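Local coordinates for botulinum neurotoxin type C1 (Clostridium botulinum, PDB 3R4S), which binds two gangliosides through the receptor-binding part of its heavy chain to enter cells, where the toxin probably acts as a metalloprotease, at residues N7-K12 and Y214-E219; Y29-S34 and V63-N68; P94-I99 and I190-D195; E125-S130 and K173-T178; K239-N244 and T364-S369. All coordinates share one frame; numbering follows the deposited sequence.

In the fold
Four of the five contacts lie in the concanavalin-like jelly roll and one in the beta-trefoil. Interactions 1 and 2 are neighbours, their centres about 16 Å apart, and the K12 carbonyl oxygen packs on the Y29 ring. Interactions 2 and 3 are pairings in one sheet, separated by the pairing of strands 60-64 and 185-192; interaction 4 reaches the far end of that sheet, about 21 Å from interaction 3 centre to centre. Strands 185-192 and 207-216 follow each other in sequence and link interactions 3 and 1. Interaction 5 stands apart, about 27 to 36 Å from the others between centres, where the trefoil meets the jelly roll. Both sialic acid pockets are built from other residues of the trefoil.

Interaction 1 of 5, residues N7-K12 and Y214-E219; sequences NINDSK and YIFAKE
At the start of the jelly-roll domain, helix 5-10 gives way to strand 12-18, and K12 pairs there with F216 of strand 207-216 as an antiparallel non-hydrogen-bonded pair. Just beyond, A217 N donates to S11 O (2.8 Å, 164°), tying the turn to the strand end. S11 also folds back on the helical turn before it: its OG donates to I8 O (3.2 Å), an oxygen that accepts from S11 N as well, while OG sits at the edge of the F216 ring. I8 CG2 touches F216 CE1 at 3.5 Å, and I8 O also lies at the ring edge. K12 makes further side-chain contacts. Its CG lies over one face of F216, and a bend at chi3 (-61°) then swings the tip onto the face of Y214, where NZ stands 4.0 Å from the ring centroid and 21° off the normal, a cation-pi contact. CE joins it with a CH-pi contact, and N9 OD1 accepts a weak bond from NZ. Helix 222-231 closes over I8 and F216 through I227 and L228. A lysine stretched over the faces of two aromatic residues of one strand joins the N-terminal segment to an antiparallel sheet of the concanavalin-like jelly roll.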
# COMPACT_ATOMS: atom_id res chain seq x y z
N ASN A 7 -4.97 23.71 -13.24
CA ASN A 7 -5.07 24.72 -12.20
C ASN A 7 -4.26 24.38 -10.94
O ASN A 7 -3.61 25.25 -10.36
CB ASN A 7 -6.53 24.97 -11.83
CG ASN A 7 -6.79 26.41 -11.45
OD1 ASN A 7 -6.73 27.31 -12.30
ND2 ASN A 7 -7.06 26.65 -10.17
N ILE A 8 -4.31 23.12 -10.53
CA ILE A 8 -3.50 22.64 -9.41
C ILE A 8 -2.03 22.90 -9.69
O ILE A 8 -1.32 23.47 -8.86
CB ILE A 8 -3.76 21.14 -9.14
CG1 ILE A 8 -5.16 20.93 -8.56
CG2 ILE A 8 -2.69 20.56 -8.19
CD1 ILE A 8 -5.63 19.48 -8.53
N ASN A 9 -1.58 22.51 -10.87
CA ASN A 9 -0.18 22.64 -11.25
C ASN A 9 0.34 24.07 -11.38
O ASN A 9 1.55 24.29 -11.28
CB ASN A 9 0.08 21.87 -12.53
CG ASN A 9 0.12 20.39 -12.30
OD1 ASN A 9 0.35 19.94 -11.18
ND2 ASN A 9 -0.12 19.61 -13.35
N ASP A 10 -0.55 25.02 -11.59
CA ASP A 10 -0.13 26.42 -11.67
C ASP A 10 0.66 26.84 -10.44
O ASP A 10 1.59 27.65 -10.55
CB ASP A 10 -1.34 27.34 -11.84
CG ASP A 10 -1.94 27.25 -13.23
OD1 ASP A 10 -1.23 26.78 -14.16
OD2 ASP A 10 -3.11 27.66 -13.40
N SER A 11 0.32 26.29 -9.27
CA SER A 11 0.99 26.71 -8.04
C SER A 11 2.16 25.80 -7.67
O SER A 11 2.76 25.97 -6.60
CB SER A 11 -0.01 26.78 -6.87
OG SER A 11 -0.40 25.47 -6.50
N LYS A 12 2.48 24.84 -8.51
CA LYS A 12 3.56 23.91 -8.17
C LYS A 12 4.92 24.60 -8.27
O LYS A 12 5.24 25.18 -9.30
CB LYS A 12 3.54 22.67 -9.06
CG LYS A 12 4.50 21.59 -8.55
CD LYS A 12 4.61 20.42 -9.51
CE LYS A 12 3.29 19.76 -9.69
NZ LYS A 12 3.36 18.69 -10.73
N TYR A 214 6.25 16.82 -4.36
CA TYR A 214 5.87 18.12 -4.88
C TYR A 214 5.67 19.11 -3.75
O TYR A 214 5.29 18.72 -2.64
CB TYR A 214 4.54 18.00 -5.64
CG TYR A 214 4.53 17.04 -6.80
CD1 TYR A 214 5.71 16.56 -7.36
CD2 TYR A 214 3.32 16.64 -7.37
CE1 TYR A 214 5.69 15.67 -8.45
CE2 TYR A 214 3.28 15.76 -8.46
CZ TYR A 214 4.46 15.28 -8.99
OH TYR A 214 4.39 14.42 -10.06
N ILE A 215 5.89 20.39 -4.03
CA ILE A 215 5.47 21.47 -3.14
C ILE A 215 4.67 22.49 -3.94
O ILE A 215 5.04 22.81 -5.08
CB ILE A 215 6.67 22.15 -2.47
CG1 ILE A 215 7.38 21.17 -1.54
CG2 ILE A 215 6.24 23.41 -1.70
CD1 ILE A 215 8.55 21.77 -0.80
N PHE A 216 3.55 22.95 -3.37
CA PHE A 216 2.67 23.91 -4.02
C PHE A 216 2.61 25.16 -3.17
O PHE A 216 2.61 25.06 -1.94
CB PHE A 216 1.24 23.37 -4.16
CG PHE A 216 1.14 22.11 -4.96
CD1 PHE A 216 0.75 22.17 -6.30
CD2 PHE A 216 1.42 20.87 -4.39
CE1 PHE A 216 0.64 21.00 -7.06
CE2 PHE A 216 1.32 19.70 -5.13
CZ PHE A 216 0.93 19.77 -6.48
N ALA A 217 2.52 26.33 -3.81
CA ALA A 217 2.47 27.60 -3.08
C ALA A 217 1.04 28.00 -2.72
O ALA A 217 0.78 29.17 -2.47
CB ALA A 217 3.15 28.72 -3.89
N LYS A 218 0.13 27.03 -2.71
CA LYS A 218 -1.22 27.25 -2.20
C LYS A 218 -1.60 26.14 -1.24
O LYS A 218 -0.99 25.07 -1.26
CB LYS A 218 -2.26 27.32 -3.34
CG LYS A 218 -2.18 28.62 -4.16
CD LYS A 218 -2.37 29.86 -3.26
CE LYS A 218 -2.20 31.20 -4.01
NZ LYS A 218 -0.77 31.66 -4.13
N GLU A 219 -2.60 26.40 -0.41
CA GLU A 219 -3.24 25.37 0.40
C GLU A 219 -4.23 24.60 -0.48
O GLU A 219 -5.29 25.12 -0.83
CB GLU A 219 -3.97 26.04 1.56
CG GLU A 219 -4.77 25.11 2.44
CD GLU A 219 -5.57 25.88 3.48
OE1 GLU A 219 -5.89 27.06 3.24
OE2 GLU A 219 -5.87 25.32 4.54

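Interaction 2 of 5, residues Y29-S34 and V63-N68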
# COMPACT_ATOMS: atom_id res chain seq x y z
N TYR A 29 11.22 25.83 -11.79
CA TYR A 29 11.98 26.73 -10.93
C TYR A 29 13.42 26.26 -10.75
O TYR A 29 14.24 26.93 -10.12
CB TYR A 29 11.26 26.95 -9.59
CG TYR A 29 9.95 27.64 -9.81
CD1 TYR A 29 9.88 29.03 -9.90
CD2 TYR A 29 8.79 26.92 -9.99
CE1 TYR A 29 8.67 29.67 -10.13
CE2 TYR A 29 7.59 27.54 -10.23
CZ TYR A 29 7.53 28.92 -10.30
OH TYR A 29 6.32 29.53 -10.54
N ASN A 30 13.72 25.11 -11.33
CA ASN A 30 15.10 24.65 -11.44
C ASN A 30 15.84 24.50 -10.11
O ASN A 30 16.97 24.97 -9.98
CB ASN A 30 15.89 25.58 -12.37
CG ASN A 30 15.40 25.50 -13.81
OD1 ASN A 30 15.17 24.41 -14.33
ND2 ASN A 30 15.24 26.66 -14.45
N ALA A 31 15.22 23.86 -9.13
CA ALA A 31 15.95 23.55 -7.90
C ALA A 31 17.13 22.67 -8.27
O ALA A 31 17.06 21.89 -9.21
CB ALA A 31 15.05 22.84 -6.88
N GLU A 32 18.22 22.81 -7.53
CA GLU A 32 19.38 21.94 -7.71
C GLU A 32 19.19 20.68 -6.88
O GLU A 32 18.75 20.74 -5.73
CB GLU A 32 20.65 22.68 -7.27
CG GLU A 32 21.85 21.77 -7.06
CD GLU A 32 22.99 22.44 -6.30
OE1 GLU A 32 22.96 23.69 -6.13
OE2 GLU A 32 23.92 21.72 -5.86
N VAL A 33 19.51 19.54 -7.46
CA VAL A 33 19.34 18.27 -6.78
C VAL A 33 20.63 17.47 -6.86
O VAL A 33 21.16 17.25 -7.94
CB VAL A 33 18.24 17.41 -7.44
CG1 VAL A 33 18.03 16.11 -6.65
CG2 VAL A 33 16.94 18.20 -7.57
N SER A 34 21.13 17.04 -5.71
CA SER A 34 22.29 16.17 -5.72
C SER A 34 22.08 14.91 -4.87
O SER A 34 21.22 14.88 -3.99
CB SER A 34 23.54 16.93 -5.28
OG SER A 34 23.45 17.33 -3.93
N VAL A 63 17.89 18.67 -1.98
CA VAL A 63 17.25 19.60 -2.91
C VAL A 63 17.53 21.02 -2.44
O VAL A 63 17.25 21.37 -1.28
CB VAL A 63 15.73 19.40 -2.97
CG1 VAL A 63 15.10 20.39 -3.93
CG2 VAL A 63 15.39 17.96 -3.37
N THR A 64 18.10 21.84 -3.32
CA THR A 64 18.37 23.24 -3.00
C THR A 64 17.52 24.13 -3.89
O THR A 64 17.77 24.26 -5.09
CB THR A 64 19.85 23.59 -3.15
OG1 THR A 64 20.62 22.72 -2.32
CG2 THR A 64 20.11 25.05 -2.72
N GLN A 65 16.50 24.72 -3.30
CA GLN A 65 15.55 25.53 -4.05
C GLN A 65 16.08 26.94 -4.26
O GLN A 65 16.93 27.42 -3.51
CB GLN A 65 14.22 25.63 -3.30
CG GLN A 65 13.50 24.29 -3.16
CD GLN A 65 12.31 24.40 -2.25
OE1 GLN A 65 11.19 24.63 -2.71
NE2 GLN A 65 12.54 24.26 -0.94
N ASN A 66 15.54 27.59 -5.28
CA ASN A 66 15.69 29.02 -5.45
C ASN A 66 15.17 29.74 -4.21
O ASN A 66 14.02 29.55 -3.81
CB ASN A 66 14.92 29.44 -6.70
CG ASN A 66 14.99 30.91 -6.96
OD1 ASN A 66 14.45 31.72 -6.19
ND2 ASN A 66 15.65 31.29 -8.05
N GLU A 67 15.99 30.57 -3.58
CA GLU A 67 15.60 31.18 -2.30
C GLU A 67 14.43 32.16 -2.42
O GLU A 67 13.67 32.38 -1.47
CB GLU A 67 16.79 31.86 -1.63
CG GLU A 67 17.25 33.14 -2.32
CD GLU A 67 18.45 33.78 -1.64
OE1 GLU A 67 19.03 33.15 -0.71
OE2 GLU A 67 18.83 34.90 -2.03
N ASN A 68 14.28 32.75 -3.60
CA ASN A 68 13.21 33.70 -3.84
C ASN A 68 11.84 33.02 -3.97
O ASN A 68 10.84 33.52 -3.45
CB ASN A 68 13.53 34.55 -5.07
CG ASN A 68 14.83 35.33 -4.89
OD1 ASN A 68 14.91 36.20 -4.02
ND2 ASN A 68 15.84 35.00 -5.68
O HOH W 1 13.91 26.26 -6.97
O HOH W 2 21.29 20.49 -3.98
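E32 and T64 exchange both of their backbone bonds: E32 N donates to T64 O (2.9 Å), and T64 N returns a nearly straight bond to E32 O (2.7 Å, 175°) lying in the carbonyl plane. E32 O has a second, weak partner in a water that also meets T64 OG1 at 2.9 Å; T64 OG1 is anti to its own carbonyl carbon (chi1 -56°), which sets the hydroxyl beside that water. Where the strands part, another water takes over the bridging: it accepts from N66 N (2.7 Å) and donates to Y29 O. A31 N is satisfied from outside by D25 OD2. The antiparallel pair belongs to one sheet of the jelly roll, strand 60-64 being flanked on its other side by strand 185-192, where V63 is backbone-bonded to I186, and Q65 to K184 just before it. Inward, A31 CB rests on V63 CG1 (3.8 Å), and V33 pairs with V63 on the same face; V63 packs on L14 and L16 of the other sheet, V33 on L16 and A31 on L14. At the far end N66 is the N-cap of helix 67-73: its OD1 accepts chiefly from I69 N, and more weakly from N68 N.

Interaction 3 of 5, residues P94-I99 and I190-D195; sequences PGYTII and INKIPD
Y96 faces K192 as an antiparallel non-hydrogen-bonded pair, and T97 with N191 makes the hydrogen-bonded pair beside it, in a sheet of the jelly-roll domain. With its CG beside the backbone N (chi1 -66°), the Y96 ring swings across the partner strand: CD1 touches I190 CG2 at 3.4 Å, and CE1 meets K192 CB at 3.6 Å. The K192 chain runs on fully extended past the ring until its CE reaches P94 CG (4.0 Å). Backbone bonds hold this register: N191 N to T97 O (2.9 Å), T97 N to N191 O (3.0 Å), and I193 N to G95 O, the last straight at the hydrogen yet approaching 45° above the carbonyl plane. Farther out, strand 108-113 flanks the other side, where I98 and I99 both face I110 in a classic beta bulge. I206 packs on both Y96 and I190. The N191 amide is fixed from outside, OD1 bonding to R58 NH2 and ND2 to E189 OE1.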
# COMPACT_ATOMS: atom_id res chain seq x y z
N PRO A 94 12.26 3.26 16.53
CA PRO A 94 12.82 4.46 17.18
C PRO A 94 12.60 5.68 16.29
O PRO A 94 12.07 5.56 15.19
CB PRO A 94 14.31 4.14 17.29
CG PRO A 94 14.56 3.06 16.30
CD PRO A 94 13.30 2.27 16.20
N GLY A 95 12.99 6.85 16.77
CA GLY A 95 12.81 8.08 16.02
C GLY A 95 13.80 8.23 14.88
O GLY A 95 14.99 7.99 15.06
N TYR A 96 13.28 8.61 13.71
CA TYR A 96 14.09 9.00 12.56
C TYR A 96 13.52 10.26 11.93
O TYR A 96 12.33 10.32 11.65
CB TYR A 96 14.10 7.91 11.48
CG TYR A 96 14.76 6.60 11.86
CD1 TYR A 96 16.12 6.42 11.69
CD2 TYR A 96 14.00 5.56 12.37
CE1 TYR A 96 16.73 5.22 12.03
CE2 TYR A 96 14.60 4.35 12.72
CZ TYR A 96 15.96 4.19 12.55
OH TYR A 96 16.54 3.00 12.89
N THR A 97 14.37 11.25 11.71
CA THR A 97 14.04 12.32 10.78
C THR A 97 14.26 11.71 9.40
O THR A 97 15.23 11.00 9.21
CB THR A 97 14.99 13.50 10.96
OG1 THR A 97 14.79 14.04 12.27
CG2 THR A 97 14.70 14.60 9.92
N ILE A 98 13.33 11.95 8.48
CA ILE A 98 13.43 11.39 7.13
C ILE A 98 13.47 12.45 6.02
O ILE A 98 14.15 12.27 5.01
CB ILE A 98 12.31 10.38 6.82
CG1 ILE A 98 10.94 10.98 7.15
CG2 ILE A 98 12.54 9.06 7.59
CD1 ILE A 98 9.77 10.08 6.72
N ILE A 99 12.72 13.53 6.18
CA ILE A 99 12.73 14.61 5.19
C ILE A 99 12.82 15.92 5.96
O ILE A 99 11.89 16.31 6.66
CB ILE A 99 11.47 14.61 4.29
CG1 ILE A 99 11.19 13.22 3.74
CG2 ILE A 99 11.62 15.63 3.15
CD1 ILE A 99 9.87 13.11 3.01
N ILE A 190 17.63 9.12 6.06
CA ILE A 190 17.10 8.51 7.28
C ILE A 190 18.09 8.66 8.42
O ILE A 190 19.08 7.92 8.49
CB ILE A 190 16.76 7.01 7.06
CG1 ILE A 190 15.88 6.86 5.81
CG2 ILE A 190 16.09 6.45 8.30
CD1 ILE A 190 15.72 5.40 5.30
N ASN A 191 17.84 9.63 9.29
CA ASN A 191 18.74 9.97 10.39
C ASN A 191 18.13 9.69 11.75
O ASN A 191 17.20 10.38 12.19
CB ASN A 191 19.14 11.45 10.31
CG ASN A 191 19.98 11.76 9.08
OD1 ASN A 191 20.76 10.93 8.63
ND2 ASN A 191 19.81 12.97 8.53
N LYS A 192 18.65 8.68 12.42
CA LYS A 192 18.16 8.27 13.73
C LYS A 192 18.33 9.40 14.72
O LYS A 192 19.36 10.07 14.75
CB LYS A 192 18.92 7.03 14.21
CG LYS A 192 18.33 6.37 15.44
CD LYS A 192 18.88 4.96 15.60
CE LYS A 192 18.33 4.25 16.82
NZ LYS A 192 18.89 2.87 16.92
N ILE A 193 17.32 9.59 15.56
CA ILE A 193 17.41 10.51 16.69
C ILE A 193 18.07 9.78 17.85
O ILE A 193 17.61 8.73 18.28
CB ILE A 193 16.02 11.00 17.13
CG1 ILE A 193 15.28 11.64 15.95
CG2 ILE A 193 16.14 11.98 18.28
CD1 ILE A 193 14.10 12.50 16.36
N PRO A 194 19.18 10.33 18.34
CA PRO A 194 20.00 9.66 19.35
C PRO A 194 19.51 9.62 20.79
O PRO A 194 19.74 8.64 21.51
CB PRO A 194 21.25 10.54 19.42
CG PRO A 194 20.76 11.90 19.04
CD PRO A 194 19.70 11.67 18.00
N ASP A 195 18.87 10.71 21.23
CA ASP A 195 18.38 10.82 22.60
C ASP A 195 16.89 10.54 22.49
O ASP A 195 16.13 11.37 22.01
CB ASP A 195 18.61 12.19 23.25
CG ASP A 195 18.08 13.35 22.40
OD1 ASP A 195 17.76 13.14 21.20
OD2 ASP A 195 18.00 14.49 22.93

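Interaction 4 of 5, residues E125-S130 and K173-T178; sequences EDSEQS and KVKELT
K175 reaches back along strand 127-134, sliding past Q129, which points the other way. Its CB puts CG between the backbone N and the carbonyl carbon (chi1 73°), which directs the chain toward the strand; CB, CG and CD then run in turn beside the end of Q129. From there the extended chain brings CE to 3.5 Å from S127 OG. NZ ends the climb at E128 O, donating at 3.0 Å from 44° above the carbonyl plane, and adds a weak bond to S127 OG, whose stronger partner is Q123 OE1. The contact spans the edges of the two jelly-roll sheets: strand 127-134 is a border strand of one, while residues 174-178 leave strand 167-173 of the other. V174 and Q129 both pack on M160 of strand 159-164, and L177 lies against L121 of strand 116-124. K173 NZ curls over to V174 O of the next residue (2.9 Å), meeting a lone pair in the carbonyl plane, and also reaches G158 O.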
# COMPACT_ATOMS: atom_id res chain seq x y z
N GLU A 125 14.35 27.19 18.40
CA GLU A 125 14.81 26.04 19.18
C GLU A 125 13.91 25.68 20.35
O GLU A 125 14.04 24.61 20.93
CB GLU A 125 16.27 26.20 19.64
CG GLU A 125 16.59 27.51 20.37
CD GLU A 125 18.02 27.51 20.94
OE1 GLU A 125 18.67 28.58 20.95
OE2 GLU A 125 18.49 26.42 21.36
N ASP A 126 12.98 26.57 20.71
CA ASP A 126 12.14 26.32 21.87
C ASP A 126 10.66 26.15 21.55
O ASP A 126 9.85 25.94 22.45
CB ASP A 126 12.30 27.45 22.89
CG ASP A 126 13.71 27.53 23.46
OD1 ASP A 126 14.33 26.46 23.70
OD2 ASP A 126 14.21 28.66 23.66
N SER A 127 10.30 26.24 20.27
CA SER A 127 8.90 26.28 19.88
C SER A 127 8.64 25.57 18.54
O SER A 127 9.30 25.85 17.53
CB SER A 127 8.43 27.73 19.82
OG SER A 127 7.21 27.85 19.12
N GLU A 128 7.65 24.68 18.53
CA GLU A 128 7.29 23.95 17.32
C GLU A 128 5.79 23.74 17.31
O GLU A 128 5.12 23.96 18.32
CB GLU A 128 7.96 22.58 17.34
CG GLU A 128 7.41 21.73 18.45
CD GLU A 128 7.74 20.26 18.33
OE1 GLU A 128 8.81 19.85 18.82
OE2 GLU A 128 6.91 19.51 17.78
N GLN A 129 5.26 23.28 16.18
CA GLN A 129 3.89 22.79 16.14
C GLN A 129 3.85 21.58 15.22
O GLN A 129 4.27 21.65 14.07
CB GLN A 129 2.93 23.89 15.68
CG GLN A 129 1.47 23.54 15.82
CD GLN A 129 0.54 24.76 15.78
OE1 GLN A 129 -0.62 24.66 16.18
NE2 GLN A 129 1.03 25.90 15.29
N SER A 130 3.36 20.45 15.73
CA SER A 130 3.36 19.21 14.96
C SER A 130 1.98 18.61 14.77
O SER A 130 1.09 18.83 15.58
CB SER A 130 4.28 18.17 15.63
OG SER A 130 5.64 18.58 15.61
N LYS A 173 -5.26 24.26 14.42
CA LYS A 173 -5.14 25.69 14.18
C LYS A 173 -3.67 26.08 14.30
O LYS A 173 -3.01 25.69 15.25
CB LYS A 173 -5.97 26.48 15.19
CG LYS A 173 -5.80 28.00 15.10
CD LYS A 173 -6.39 28.53 13.80
CE LYS A 173 -5.97 29.97 13.49
NZ LYS A 173 -4.63 30.09 12.79
N VAL A 174 -3.16 26.84 13.34
CA VAL A 174 -1.76 27.26 13.40
C VAL A 174 -1.61 28.38 14.43
O VAL A 174 -2.34 29.37 14.38
CB VAL A 174 -1.24 27.75 12.03
CG1 VAL A 174 0.19 28.30 12.16
CG2 VAL A 174 -1.30 26.63 10.99
N LYS A 175 -0.66 28.23 15.34
CA LYS A 175 -0.42 29.25 16.36
C LYS A 175 0.48 30.33 15.77
O LYS A 175 0.99 30.20 14.66
CB LYS A 175 0.22 28.63 17.60
CG LYS A 175 1.69 28.24 17.42
CD LYS A 175 2.19 27.44 18.62
CE LYS A 175 3.72 27.41 18.68
NZ LYS A 175 4.23 26.49 19.75
N GLU A 176 0.66 31.42 16.51
CA GLU A 176 1.55 32.48 16.07
C GLU A 176 2.97 31.93 15.97
O GLU A 176 3.52 31.41 16.95
CB GLU A 176 1.50 33.67 17.03
CG GLU A 176 1.91 35.00 16.41
CD GLU A 176 1.65 36.18 17.33
OE1 GLU A 176 1.23 37.25 16.82
OE2 GLU A 176 1.87 36.05 18.55
N LEU A 177 3.57 32.01 14.79
CA LEU A 177 4.91 31.46 14.60
C LEU A 177 5.87 32.55 14.16
O LEU A 177 6.67 32.37 13.25
CB LEU A 177 4.88 30.32 13.58
CG LEU A 177 4.06 29.10 13.98
CD1 LEU A 177 3.90 28.18 12.78
CD2 LEU A 177 4.71 28.35 15.14
N THR A 178 5.78 33.69 14.84
CA THR A 178 6.55 34.88 14.47
C THR A 178 8.05 34.59 14.48
O THR A 178 8.59 34.07 15.47
CB THR A 178 6.26 36.06 15.42
OG1 THR A 178 4.85 36.17 15.65
CG2 THR A 178 6.79 37.37 14.82

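Interaction 5 of 5, residues K239-N244 and T364-S369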
# COMPACT_ATOMS: atom_id res chain seq x y z
N LYS A 239 -3.02 -4.00 -7.09
CA LYS A 239 -1.81 -3.86 -6.26
C LYS A 239 -1.64 -5.04 -5.30
O LYS A 239 -2.63 -5.60 -4.82
CB LYS A 239 -1.85 -2.54 -5.47
CG LYS A 239 -2.03 -1.26 -6.35
CD LYS A 239 -0.94 -1.16 -7.41
CE LYS A 239 -0.97 0.20 -8.18
NZ LYS A 239 -2.31 0.51 -8.75
N ASP A 240 -0.40 -5.43 -5.05
CA ASP A 240 -0.13 -6.38 -3.98
C ASP A 240 -0.32 -5.67 -2.65
O ASP A 240 -0.66 -4.50 -2.60
CB ASP A 240 1.25 -7.07 -4.10
CG ASP A 240 2.43 -6.12 -3.84
OD1 ASP A 240 2.27 -5.09 -3.14
OD2 ASP A 240 3.54 -6.43 -4.34
N TYR A 241 -0.11 -6.40 -1.56
CA TYR A 241 -0.46 -5.93 -0.24
C TYR A 241 0.35 -4.70 0.17
O TYR A 241 -0.09 -3.93 1.03
CB TYR A 241 -0.22 -7.06 0.77
CG TYR A 241 -0.87 -6.85 2.10
CD1 TYR A 241 -2.24 -7.06 2.27
CD2 TYR A 241 -0.13 -6.46 3.21
CE1 TYR A 241 -2.85 -6.88 3.49
CE2 TYR A 241 -0.73 -6.29 4.44
CZ TYR A 241 -2.09 -6.50 4.57
OH TYR A 241 -2.68 -6.31 5.80
N TRP A 242 1.52 -4.52 -0.42
CA TRP A 242 2.36 -3.36 -0.08
C TRP A 242 2.17 -2.20 -1.05
O TRP A 242 2.82 -1.15 -0.92
CB TRP A 242 3.84 -3.75 0.03
CG TRP A 242 4.10 -4.91 0.99
CD1 TRP A 242 4.82 -6.04 0.74
CD2 TRP A 242 3.62 -5.03 2.34
NE1 TRP A 242 4.83 -6.85 1.86
CE2 TRP A 242 4.10 -6.25 2.85
CE3 TRP A 242 2.83 -4.22 3.17
CZ2 TRP A 242 3.82 -6.69 4.14
CZ3 TRP A 242 2.55 -4.65 4.46
CH2 TRP A 242 3.05 -5.88 4.93
N GLY A 243 1.27 -2.38 -2.01
CA GLY A 243 0.95 -1.31 -2.94
C GLY A 243 1.76 -1.32 -4.23
O GLY A 243 1.64 -0.40 -5.05
N ASN A 244 2.61 -2.33 -4.40
CA ASN A 244 3.32 -2.49 -5.67
C ASN A 244 2.42 -3.23 -6.67
O ASN A 244 1.48 -3.92 -6.28
CB ASN A 244 4.65 -3.21 -5.45
CG ASN A 244 5.69 -2.31 -4.77
OD1 ASN A 244 5.85 -1.15 -5.15
ND2 ASN A 244 6.39 -2.84 -3.78
N THR A 364 -8.16 3.39 2.07
CA THR A 364 -7.10 4.14 2.71
C THR A 364 -6.06 3.24 3.42
O THR A 364 -4.88 3.56 3.44
CB THR A 364 -7.64 5.25 3.65
OG1 THR A 364 -6.55 6.06 4.10
CG2 THR A 364 -8.32 4.65 4.86
N TYR A 365 -6.48 2.11 3.96
CA TYR A 365 -5.55 1.31 4.76
C TYR A 365 -5.13 -0.05 4.20
O TYR A 365 -4.21 -0.68 4.75
CB TYR A 365 -6.05 1.19 6.21
CG TYR A 365 -6.15 2.55 6.86
CD1 TYR A 365 -5.13 3.49 6.68
CD2 TYR A 365 -7.27 2.92 7.62
CE1 TYR A 365 -5.20 4.75 7.23
CE2 TYR A 365 -7.35 4.19 8.18
CZ TYR A 365 -6.30 5.10 7.98
OH TYR A 365 -6.34 6.37 8.52
N TYR A 366 -5.75 -0.48 3.10
CA TYR A 366 -5.42 -1.77 2.47
C TYR A 366 -5.37 -1.66 0.95
O TYR A 366 -6.18 -0.94 0.35
CB TYR A 366 -6.47 -2.84 2.82
CG TYR A 366 -6.53 -3.19 4.27
CD1 TYR A 366 -7.61 -2.80 5.06
CD2 TYR A 366 -5.52 -3.94 4.88
CE1 TYR A 366 -7.67 -3.13 6.42
CE2 TYR A 366 -5.57 -4.27 6.23
CZ TYR A 366 -6.64 -3.86 6.99
OH TYR A 366 -6.70 -4.19 8.33
N TYR A 367 -4.46 -2.41 0.33
CA TYR A 367 -4.54 -2.72 -1.11
C TYR A 367 -5.04 -4.15 -1.26
O TYR A 367 -4.42 -5.09 -0.76
CB TYR A 367 -3.16 -2.63 -1.75
CG TYR A 367 -2.56 -1.25 -1.75
CD1 TYR A 367 -2.85 -0.34 -2.76
CD2 TYR A 367 -1.70 -0.86 -0.74
CE1 TYR A 367 -2.28 0.94 -2.76
CE2 TYR A 367 -1.14 0.40 -0.72
CZ TYR A 367 -1.42 1.29 -1.73
OH TYR A 367 -0.86 2.54 -1.68
N ALA A 368 -6.16 -4.33 -1.97
CA ALA A 368 -6.80 -5.64 -2.04
C ALA A 368 -7.55 -5.80 -3.35
O ALA A 368 -7.37 -5.01 -4.28
CB ALA A 368 -7.75 -5.82 -0.86
N SER A 369 -8.40 -6.81 -3.42
CA SER A 369 -9.12 -7.08 -4.65
C SER A 369 -10.41 -7.81 -4.36
O SER A 369 -10.64 -8.33 -3.26
CB SER A 369 -8.25 -7.92 -5.60
OG SER A 369 -7.93 -9.18 -5.00
O HOH W 3 -3.20 -6.98 -2.41
O HOH W 4 -5.43 -3.50 -5.83
O HOH W 5 -2.46 -3.84 2.20
O HOH W 6 0.34 2.24 -4.69
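G243 and Y367 make the central contact, a CH-pi contact in which the glycine CA lies over the middle of the ring, 3.5 Å from the centroid and 12° off the normal. The same ring has K239 CB at 3.6 Å from its CD1, and D240 O comes within 3.2 Å of Y367 CB. A second aromatic contact lies beside it: Y241 and Y366 point the same way, with Y241 OH in the plane of the Y366 ring at its edge, 3.6 Å from CE2. Polar links across the contact run through water. One water donates to both K239 O and Y367 O, a second joins K239 N to A368 O, and a third joins Y367 N to Y241 O (2.6 Å) while sitting over the centre of the Y241 ring. Within residues 239-244, a type I turn from D240 to G243 is reinforced by an Asx turn, D240 OD1 accepting from W242 N (2.9 Å); N244 N adds a second bond (3.1 Å) from the opposite face of the carboxylate. Y367 OH bonds to W147 O and N244 OD1 to W147 NE1, in the jelly roll, so the pair forms part of the seam between the beta-trefoil and jelly-roll domains.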